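Local coordinates for protein glial cell-derived neurotrophic factor (Rattus norvegicus, PDB 1AGQ) that probably acts as a dimeric cystine-knot growth factor that supports the survival of neurons by binding cell-surface receptors, at residues 65-70 / 126-131. Numbering follows the deposited sequence.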
ATOM      1  N   ILE B  65     -16.445   8.143  -8.816  1.00 24.82           N
ATOM      2  CA  ILE B  65     -15.759   7.038  -8.185  1.00 22.84           C
ATOM      3  C   ILE B  65     -15.415   7.647  -6.809  1.00 21.86           C
ATOM      4  O   ILE B  65     -14.616   8.577  -6.723  1.00 27.26           O
ATOM      5  CB  ILE B  65     -14.447   6.689  -8.895  1.00 26.95           C
ATOM      6  CG1 ILE B  65     -14.701   6.337 -10.365  1.00 29.30           C
ATOM      7  CG2 ILE B  65     -13.806   5.525  -8.186  1.00 23.08           C
ATOM      8  CD1 ILE B  65     -15.558   5.105 -10.547  1.00 38.00           C
ATOM      9  N   PHE B  66     -16.054   7.178  -5.749  1.00 20.45           N
ATOM     10  CA  PHE B  66     -15.757   7.715  -4.434  1.00 22.85           C
ATOM     11  C   PHE B  66     -14.675   6.801  -3.863  1.00 21.54           C
ATOM     12  O   PHE B  66     -14.772   5.583  -3.981  1.00 20.24           O
ATOM     13  CB  PHE B  66     -17.004   7.684  -3.559  1.00 21.19           C
ATOM     14  CG  PHE B  66     -16.725   7.893  -2.094  1.00 17.46           C
ATOM     15  CD1 PHE B  66     -16.405   9.151  -1.610  1.00 25.55           C
ATOM     16  CD2 PHE B  66     -16.761   6.819  -1.207  1.00 23.73           C
ATOM     17  CE1 PHE B  66     -16.121   9.345  -0.266  1.00 23.53           C
ATOM     18  CE2 PHE B  66     -16.472   7.011   0.145  1.00 25.32           C
ATOM     19  CZ  PHE B  66     -16.153   8.275   0.609  1.00 23.37           C
ATOM     20  N   ARG B  67     -13.632   7.384  -3.283  1.00 22.81           N
ATOM     21  CA  ARG B  67     -12.578   6.564  -2.694  1.00 21.76           C
ATOM     22  C   ARG B  67     -12.395   6.907  -1.227  1.00 19.96           C
ATOM     23  O   ARG B  67     -12.469   8.057  -0.833  1.00 20.23           O
ATOM     24  CB  ARG B  67     -11.270   6.748  -3.456  1.00 18.64           C
ATOM     25  CG  ARG B  67     -11.438   6.356  -4.912  1.00 21.02           C
ATOM     26  CD  ARG B  67     -10.092   6.196  -5.581  1.00 27.39           C
ATOM     27  NE  ARG B  67      -9.439   7.485  -5.768  1.00 31.79           N
ATOM     28  CZ  ARG B  67      -8.391   7.664  -6.563  1.00 44.44           C
ATOM     29  NH1 ARG B  67      -7.895   6.627  -7.224  1.00 39.40           N
ATOM     30  NH2 ARG B  67      -7.862   8.874  -6.730  1.00 36.97           N
ATOM     31  N   TYR B  68     -12.212   5.872  -0.418  1.00 21.30           N
ATOM     32  CA  TYR B  68     -12.044   6.076   1.004  1.00 22.04           C
ATOM     33  C   TYR B  68     -10.864   5.260   1.492  1.00 25.95           C
ATOM     34  O   TYR B  68     -10.459   4.301   0.838  1.00 18.14           O
ATOM     35  CB  TYR B  68     -13.324   5.688   1.754  1.00 17.63           C
ATOM     36  CG  TYR B  68     -13.704   4.234   1.661  1.00 24.19           C
ATOM     37  CD1 TYR B  68     -14.431   3.757   0.578  1.00 17.23           C
ATOM     38  CD2 TYR B  68     -13.381   3.335   2.684  1.00 24.57           C
ATOM     39  CE1 TYR B  68     -14.843   2.422   0.506  1.00 16.42           C
ATOM     40  CE2 TYR B  68     -13.793   1.984   2.617  1.00 28.19           C
ATOM     41  CZ  TYR B  68     -14.523   1.538   1.526  1.00 23.37           C
ATOM     42  OH  TYR B  68     -14.906   0.205   1.421  1.00 21.50           O
ATOM     43  N   CYS B  69     -10.333   5.668   2.644  1.00 22.59           N
ATOM     44  CA  CYS B  69      -9.178   5.048   3.284  1.00 24.53           C
ATOM     45  C   CYS B  69      -9.599   4.241   4.506  1.00 31.48           C
ATOM     46  O   CYS B  69     -10.460   4.662   5.299  1.00 26.69           O
ATOM     47  CB  CYS B  69      -8.204   6.148   3.718  1.00 21.85           C
ATOM     48  SG  CYS B  69      -7.608   7.188   2.366  1.00 28.23           S
ATOM     49  N   SER B  70      -9.002   3.068   4.653  1.00 26.91           N
ATOM     50  CA  SER B  70      -9.300   2.216   5.788  1.00 33.17           C
ATOM     51  C   SER B  70      -8.210   1.171   5.947  1.00 29.79           C
ATOM     52  O   SER B  70      -7.546   0.804   4.981  1.00 30.96           O
ATOM     53  CB  SER B  70     -10.665   1.546   5.612  1.00 31.35           C
ATOM     54  OG  SER B  70     -10.654   0.598   4.562  1.00 28.01           O
ATOM     55  N   LYS B 126     -12.729  18.211  -1.190  1.00 27.80           N
ATOM     56  CA  LYS B 126     -12.231  17.269  -0.183  1.00 30.15           C
ATOM     57  C   LYS B 126     -13.337  16.259   0.140  1.00 32.36           C
ATOM     58  O   LYS B 126     -13.660  16.008   1.307  1.00 31.20           O
ATOM     59  CB  LYS B 126     -11.829  18.040   1.083  1.00 32.29           C
ATOM     60  CG  LYS B 126     -10.562  18.880   0.918  1.00 34.48           C
ATOM     61  CD  LYS B 126     -10.390  19.865   2.078  1.00 39.19           C
ATOM     62  N   HIS B 127     -13.895  15.676  -0.914  1.00 27.80           N
ATOM     63  CA  HIS B 127     -14.997  14.724  -0.824  1.00 25.33           C
ATOM     64  C   HIS B 127     -14.609  13.274  -1.101  1.00 19.37           C
ATOM     65  O   HIS B 127     -15.365  12.353  -0.812  1.00 24.32           O
ATOM     66  CB  HIS B 127     -16.077  15.135  -1.827  1.00 23.48           C
ATOM     67  CG  HIS B 127     -15.636  15.030  -3.260  1.00 22.18           C
ATOM     68  ND1 HIS B 127     -14.630  15.805  -3.794  1.00 25.67           N
ATOM     69  CD2 HIS B 127     -16.065  14.226  -4.262  1.00 18.75           C
ATOM     70  CE1 HIS B 127     -14.457  15.484  -5.063  1.00 26.12           C
ATOM     71  NE2 HIS B 127     -15.316  14.525  -5.373  1.00 24.13           N
ATOM     72  N   SER B 128     -13.426  13.088  -1.667  1.00 20.71           N
ATOM     73  CA  SER B 128     -12.960  11.767  -2.023  1.00 23.33           C
ATOM     74  C   SER B 128     -11.450  11.665  -1.824  1.00 19.56           C
ATOM     75  O   SER B 128     -10.708  12.609  -2.114  1.00 23.66           O
ATOM     76  CB  SER B 128     -13.312  11.482  -3.483  1.00 25.02           C
ATOM     77  OG  SER B 128     -13.144  10.112  -3.790  1.00 21.91           O
ATOM     78  N   ALA B 129     -10.999  10.508  -1.355  1.00 22.41           N
ATOM     79  CA  ALA B 129      -9.570  10.315  -1.128  1.00 22.76           C
ATOM     80  C   ALA B 129      -8.796  10.070  -2.421  1.00 25.08           C
ATOM     81  O   ALA B 129      -9.283   9.410  -3.346  1.00 25.55           O
ATOM     82  CB  ALA B 129      -9.349   9.148  -0.172  1.00 21.83           C
ATOM     83  N   LYS B 130      -7.581  10.607  -2.467  1.00 21.53           N
ATOM     84  CA  LYS B 130      -6.685  10.414  -3.592  1.00 24.87           C
ATOM     85  C   LYS B 130      -5.522   9.534  -3.097  1.00 25.54           C
ATOM     86  O   LYS B 130      -5.029   8.663  -3.814  1.00 24.31           O
ATOM     87  CB  LYS B 130      -6.148  11.770  -4.054  1.00 30.81           C
ATOM     88  CG  LYS B 130      -5.178  11.706  -5.204  1.00 32.10           C
ATOM     89  CD  LYS B 130      -5.023  13.108  -5.792  1.00 38.43           C
ATOM     90  CE  LYS B 130      -3.924  13.163  -6.835  1.00 60.68           C
ATOM     91  NZ  LYS B 130      -3.553  14.572  -7.152  1.00 67.66           N
ATOM     92  N   ARG B 131      -5.095   9.780  -1.857  1.00 28.65           N
ATOM     93  CA  ARG B 131      -3.981   9.043  -1.234  1.00 27.84           C
ATOM     94  C   ARG B 131      -4.343   8.813   0.219  1.00 21.54           C
ATOM     95  O   ARG B 131      -4.926   9.690   0.843  1.00 28.62           O
ATOM     96  CB  ARG B 131      -2.706   9.884  -1.261  1.00 37.53           C
ATOM     97  CG  ARG B 131      -1.832   9.742  -2.481  1.00 54.44           C
ATOM     98  CD  ARG B 131      -0.436  10.303  -2.187  1.00 56.04           C
ATOM     99  NE  ARG B 131      -0.461  11.702  -1.753  1.00 61.75           N
ATOM    100  CZ  ARG B 131       0.148  12.165  -0.660  1.00 64.56           C
ATOM    101  NH1 ARG B 131       0.839  11.343   0.119  1.00 62.43           N
ATOM    102  NH2 ARG B 131       0.067  13.452  -0.342  1.00 58.96           N
TER
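The F66 ring meets H127 by its edge: CE1 comes within 3.1 Å of H127 O, which lies in the ring plane, a buried oxygen with no hydrogen-bond donor in the model. With CG anti to the backbone N (chi1 166°), the ring leaves the backbone beside the carbonyl carbon; L87 of the second subunit also packs on it. Over one face of the H127 ring lies S128 CB, 4.0 Å above its plane and offset toward the rim. The guanidinium of R67 has K130 O over one face. Its NE donates to A129 O at 3.1 Å, a rather bent bond (136° at the hydrogen) whose acceptor is tilted out of the guanidinium plane, while NH2 forms a salt bridge with D109. The main chain of R67 is held as well: N donates to S128 OG (2.8 Å), a hydroxyl also hydrogen-bonded to D109, and O accepts from A129 N (2.9 Å). An alanine in place of R67 would probably leave the carboxylate of D109 without its charged mate and A129 O without the NE donor. Beyond these bonds, A129 CB packs at 3.6 Å on C69 SG, itself half of the knot disulfide to C132, and K130 and R131 form a classic beta bulge opposite A107. The contact thus exemplifies a polar network seconding a covalent crosslink: D109, gripping both R67 and S128, probably helps the disulfide fix strands 63-70 and 129-134 against each other.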